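Local coordinates for protein alpha-1,2-mannosidase (Bacteroides thetaiotaomicron, PDB 2WW2) that hydrolyses alpha-mannosides with inversion of configuration, probably alpha-1,2-linked ones, as a member of the calcium-dependent glycoside hydrolase family GH92, at residues A[291-295]-A[628-633]; A[579-583]-A[610-615]. All coordinates share one frame. Where two conformers were deposited one is given. Residue numbers count along the deposited sequence, not the author numbering.

Contact 1 of 2, residues A[291-295]-A[628-633]; sequences LYRTL and NGQTSA
Arg293, Ser632 and Thr294 make most of this contact, in which the last turn of one helix meets the start of another. Residues 291-294 are helical; Leu295 then leaves helical angles, Leu295 N bonding to Tyr292 O at 3.1 Å. In the other segment, Gly629 to Ser632 form a type I turn, closed by Ser632 N to Gly629 O at 3.2 Å; Thr631 holds the N-cap position, but its OG1 makes no capping bond and turns to Asp627 and Tyr615. Thr294 CA and Ala633 CA, 6.0 Å apart, are the closest such pair. Thr294 (m) bonds chiefly Cys290 O one turn back, which suits a buried hydroxyl; second comes Ser632 (p), whose OG lies 2.9 Å from Thr294 OG1, a probable hydrogen bond. Ala633 is small enough to let the backbones approach. Arg293 runs out straight (t, t, t), with Arg293 CD 4.1 Å from Ser632 CB. Its guanidinium covers Gly629 CA with one face, leaves Arg293 NE 3.5 Å from Gly629 O, and bonds Asn27 O through NH1. At 107/-15 a CB on Gly629 would press on Asn628 O, reason enough for glycine, and would clash with Arg293 NH1. Buried in the catalytic domain, the contact joins helices 281-294 and 632-640; helix 338-345 packs on Leu291, Thr294 and Ala633, and helix 256-271 on Leu291 and Leu295.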
# COMPACT_ATOMS: atom_id res chain seq x y z
N LEU A 291 -15.40 -14.79 25.69
CA LEU A 291 -15.29 -15.01 27.13
C LEU A 291 -14.78 -16.44 27.40
O LEU A 291 -13.89 -16.65 28.24
CB LEU A 291 -16.64 -14.75 27.85
CG LEU A 291 -16.68 -14.87 29.39
CD1 LEU A 291 -15.59 -13.98 30.08
CD2 LEU A 291 -18.07 -14.57 29.94
N TYR A 292 -15.33 -17.42 26.69
CA TYR A 292 -14.82 -18.80 26.82
C TYR A 292 -13.32 -18.85 26.60
O TYR A 292 -12.58 -19.46 27.40
CB TYR A 292 -15.56 -19.71 25.81
CG TYR A 292 -14.75 -20.82 25.20
CD1 TYR A 292 -14.59 -22.04 25.86
CD2 TYR A 292 -14.19 -20.68 23.93
CE1 TYR A 292 -13.86 -23.09 25.29
CE2 TYR A 292 -13.46 -21.73 23.34
CZ TYR A 292 -13.31 -22.93 24.03
OH TYR A 292 -12.59 -23.96 23.46
N ARG A 293 -12.85 -18.19 25.54
CA ARG A 293 -11.44 -18.21 25.19
C ARG A 293 -10.65 -17.60 26.34
O ARG A 293 -9.54 -18.03 26.66
CB ARG A 293 -11.20 -17.45 23.87
CG ARG A 293 -9.82 -17.66 23.24
CD ARG A 293 -9.65 -16.93 21.89
NE ARG A 293 -8.30 -17.09 21.35
CZ ARG A 293 -8.02 -17.61 20.16
NH1 ARG A 293 -6.75 -17.71 19.76
NH2 ARG A 293 -8.99 -18.01 19.34
N THR A 294 -11.23 -16.59 26.98
CA THR A 294 -10.53 -15.89 28.04
C THR A 294 -10.42 -16.71 29.34
O THR A 294 -9.49 -16.49 30.13
CB THR A 294 -11.25 -14.55 28.34
OG1 THR A 294 -11.28 -13.75 27.15
CG2 THR A 294 -10.54 -13.82 29.45
N LEU A 295 -11.33 -17.64 29.56
CA LEU A 295 -11.30 -18.45 30.79
C LEU A 295 -10.47 -19.75 30.71
O LEU A 295 -10.51 -20.57 31.62
CB LEU A 295 -12.72 -18.82 31.22
CG LEU A 295 -13.72 -17.66 31.41
CD1 LEU A 295 -14.97 -18.19 32.09
CD2 LEU A 295 -13.10 -16.51 32.22
N ASN A 628 -4.88 -12.23 16.23
CA ASN A 628 -4.79 -13.68 16.19
C ASN A 628 -5.47 -14.32 17.40
O ASN A 628 -5.10 -15.40 17.84
CB ASN A 628 -3.32 -14.08 16.12
CG ASN A 628 -2.63 -13.46 14.91
OD1 ASN A 628 -1.70 -12.63 15.04
ND2 ASN A 628 -3.13 -13.80 13.73
N GLY A 629 -6.49 -13.63 17.92
CA GLY A 629 -7.26 -14.17 19.04
C GLY A 629 -6.95 -13.48 20.35
O GLY A 629 -7.73 -13.60 21.30
N GLN A 630 -5.85 -12.72 20.39
CA GLN A 630 -5.38 -12.09 21.63
C GLN A 630 -6.29 -10.98 22.15
O GLN A 630 -6.15 -10.54 23.28
CB GLN A 630 -3.92 -11.59 21.53
CG GLN A 630 -3.68 -10.34 20.67
CD GLN A 630 -3.48 -10.66 19.19
OE1 GLN A 630 -3.77 -11.78 18.73
NE2 GLN A 630 -2.99 -9.67 18.43
N THR A 631 -7.26 -10.56 21.34
CA THR A 631 -8.16 -9.51 21.75
C THR A 631 -9.45 -10.06 22.41
O THR A 631 -10.39 -9.33 22.59
CB THR A 631 -8.56 -8.63 20.57
OG1 THR A 631 -9.37 -9.40 19.66
CG2 THR A 631 -7.31 -8.09 19.84
N SER A 632 -9.47 -11.34 22.78
CA SER A 632 -10.68 -11.91 23.41
C SER A 632 -11.17 -11.11 24.65
O SER A 632 -12.32 -10.74 24.73
CB SER A 632 -10.47 -13.40 23.76
OG SER A 632 -9.52 -13.56 24.82
N ALA A 633 -10.27 -10.80 25.57
CA ALA A 633 -10.65 -10.04 26.77
C ALA A 633 -10.94 -8.58 26.43
O ALA A 633 -11.80 -7.93 27.06
CB ALA A 633 -9.53 -10.13 27.81

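Contact 2 of 2, residues A[579-583]-A[610-615]; sequences QYAHG and VMDKLY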
# COMPACT_ATOMS: atom_id res chain seq x y z
N GLN A 579 -3.55 1.04 8.89
CA GLN A 579 -3.36 2.29 9.64
C GLN A 579 -3.68 2.07 11.13
O GLN A 579 -2.95 2.56 12.02
CB GLN A 579 -4.22 3.42 9.06
N TYR A 580 -4.76 1.34 11.39
CA TYR A 580 -5.02 0.84 12.75
C TYR A 580 -4.76 -0.66 12.83
O TYR A 580 -5.46 -1.44 12.18
CB TYR A 580 -6.45 1.16 13.22
CG TYR A 580 -6.77 0.55 14.57
CD1 TYR A 580 -5.90 0.70 15.65
CD2 TYR A 580 -7.95 -0.17 14.77
CE1 TYR A 580 -6.19 0.14 16.91
CE2 TYR A 580 -8.24 -0.74 16.00
CZ TYR A 580 -7.36 -0.58 17.07
OH TYR A 580 -7.66 -1.15 18.28
N ALA A 581 -3.76 -1.06 13.59
CA ALA A 581 -3.43 -2.48 13.66
C ALA A 581 -4.14 -3.10 14.85
O ALA A 581 -3.53 -3.40 15.87
CB ALA A 581 -1.92 -2.67 13.77
N HIS A 582 -5.45 -3.29 14.72
CA HIS A 582 -6.23 -3.82 15.84
C HIS A 582 -5.64 -5.17 16.29
O HIS A 582 -5.47 -6.09 15.50
CB HIS A 582 -7.70 -3.97 15.48
CG HIS A 582 -8.55 -4.42 16.63
ND1 HIS A 582 -8.70 -3.67 17.78
CD2 HIS A 582 -9.25 -5.57 16.84
CE1 HIS A 582 -9.48 -4.31 18.63
NE2 HIS A 582 -9.83 -5.47 18.08
N GLY A 583 -5.32 -5.26 17.57
CA GLY A 583 -4.70 -6.46 18.09
C GLY A 583 -3.23 -6.23 18.42
O GLY A 583 -2.67 -6.92 19.28
N VAL A 610 -15.18 -0.65 15.57
CA VAL A 610 -14.31 -1.82 15.63
C VAL A 610 -15.08 -3.10 16.04
O VAL A 610 -14.94 -4.14 15.42
CB VAL A 610 -13.10 -1.59 16.59
CG1 VAL A 610 -12.41 -2.91 16.93
CG2 VAL A 610 -12.08 -0.60 15.95
N MET A 611 -15.92 -3.01 17.06
CA MET A 611 -16.68 -4.18 17.50
C MET A 611 -17.57 -4.70 16.38
O MET A 611 -17.70 -5.92 16.21
CB MET A 611 -17.49 -3.88 18.77
CG MET A 611 -16.62 -3.66 20.00
SD MET A 611 -17.45 -3.88 21.59
CE MET A 611 -18.35 -2.34 21.81
N ASP A 612 -18.16 -3.80 15.61
CA ASP A 612 -19.04 -4.20 14.51
C ASP A 612 -18.25 -4.74 13.32
O ASP A 612 -18.68 -5.68 12.66
CB ASP A 612 -19.88 -3.01 14.03
CG ASP A 612 -21.03 -2.66 14.98
OD1 ASP A 612 -21.36 -3.44 15.91
OD2 ASP A 612 -21.62 -1.57 14.80
N LYS A 613 -17.11 -4.14 13.01
CA LYS A 613 -16.44 -4.44 11.74
C LYS A 613 -15.32 -5.47 11.78
O LYS A 613 -15.03 -6.10 10.76
CB LYS A 613 -15.96 -3.14 11.08
CG LYS A 613 -17.14 -2.43 10.44
CD LYS A 613 -16.97 -0.95 10.36
CE LYS A 613 -18.16 -0.39 9.53
NZ LYS A 613 -18.06 1.06 9.40
N LEU A 614 -14.69 -5.66 12.94
CA LEU A 614 -13.53 -6.54 13.03
C LEU A 614 -13.77 -7.85 13.77
O LEU A 614 -12.81 -8.59 14.08
CB LEU A 614 -12.39 -5.79 13.72
CG LEU A 614 -11.88 -4.58 12.94
CD1 LEU A 614 -10.63 -4.07 13.62
CD2 LEU A 614 -11.59 -4.93 11.46
N TYR A 615 -15.04 -8.16 14.03
CA TYR A 615 -15.39 -9.39 14.76
C TYR A 615 -16.60 -10.08 14.17
O TYR A 615 -17.56 -9.44 13.70
CB TYR A 615 -15.70 -9.10 16.24
CG TYR A 615 -14.51 -8.72 17.06
CD1 TYR A 615 -13.75 -9.69 17.69
CD2 TYR A 615 -14.13 -7.38 17.18
CE1 TYR A 615 -12.65 -9.34 18.44
CE2 TYR A 615 -13.03 -7.03 17.92
CZ TYR A 615 -12.29 -8.00 18.54
OH TYR A 615 -11.18 -7.63 19.30
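His582 is the centre of this buried contact, and both its ring nitrogens are used. With chi1 at t and chi2 at 64°, the imidazole reaches across from the loop so that His582 NE2 meets Tyr615 OH at 2.8 Å, while His582 ND1 meets Tyr580 OH, also at 2.8 Å; either partner could donate in each of these nearly straight hydrogen bonds. Histidine suits the place because its two nitrogens can link two hydroxyls at once. Tyr580 is also t, and the inverse gamma turn centred on Ala581, with its weak His582 N to Tyr580 O bond of 3.1 Å, brings the two t side chains to the same side, toward helix 600-613. Gly583 follows with backbone angles (108/-27) at which a CB would be jammed against the carbonyl of His582.

On the helix, Val610 (t) divides its methyls: CG1 sits over the His582 face, 3.8 Å from the ring centroid and 14° off its normal, a CH-pi contact, and Val610 CG2 lies 3.8 Å from Tyr580 CE2. Leu614 (m, t), one turn on from Val610, brings Leu614 CD1 to 3.5 Å from His582 CB. Tyr615 (m) starts sideways, but its long ring carries OH inward; it meets the imidazole rim to rim, planes at 80°. Its OH is shared with Thr631 OG1, its strongest polar partner, and Trp634 packs edge-to-face on His582. The arrangement is a polar network within an aromatic and aliphatic core, tying an interhelical loop to a helix in a catalytic domain of the six-hairpin, (alpha/alpha)6 toroid type.

Overall arrangement
The centres of contacts 1 and 2 lie about 15 Å apart, and 628-633 joins them. Thr631 OG1 reaches Tyr615 OH of contact 2 at 2.6 Å and Gln630 NE2 reaches Gly583 O at 2.9 Å, both probable hydrogen bonds, while Thr631 CG2 packs 3.5 Å from Gly583 CA. So the turn that faces helix 281-294 on one side is held on another by Gly583 and Tyr615. A sodium ion bound by Ser19, Tyr622, Gly624 and Asp627 lies about 4 Å from the Asn628 side chain and about 8 Å from that of His582. The Arg293 side chain is about 4 Å from a bound glycerol, which may mark a pocket.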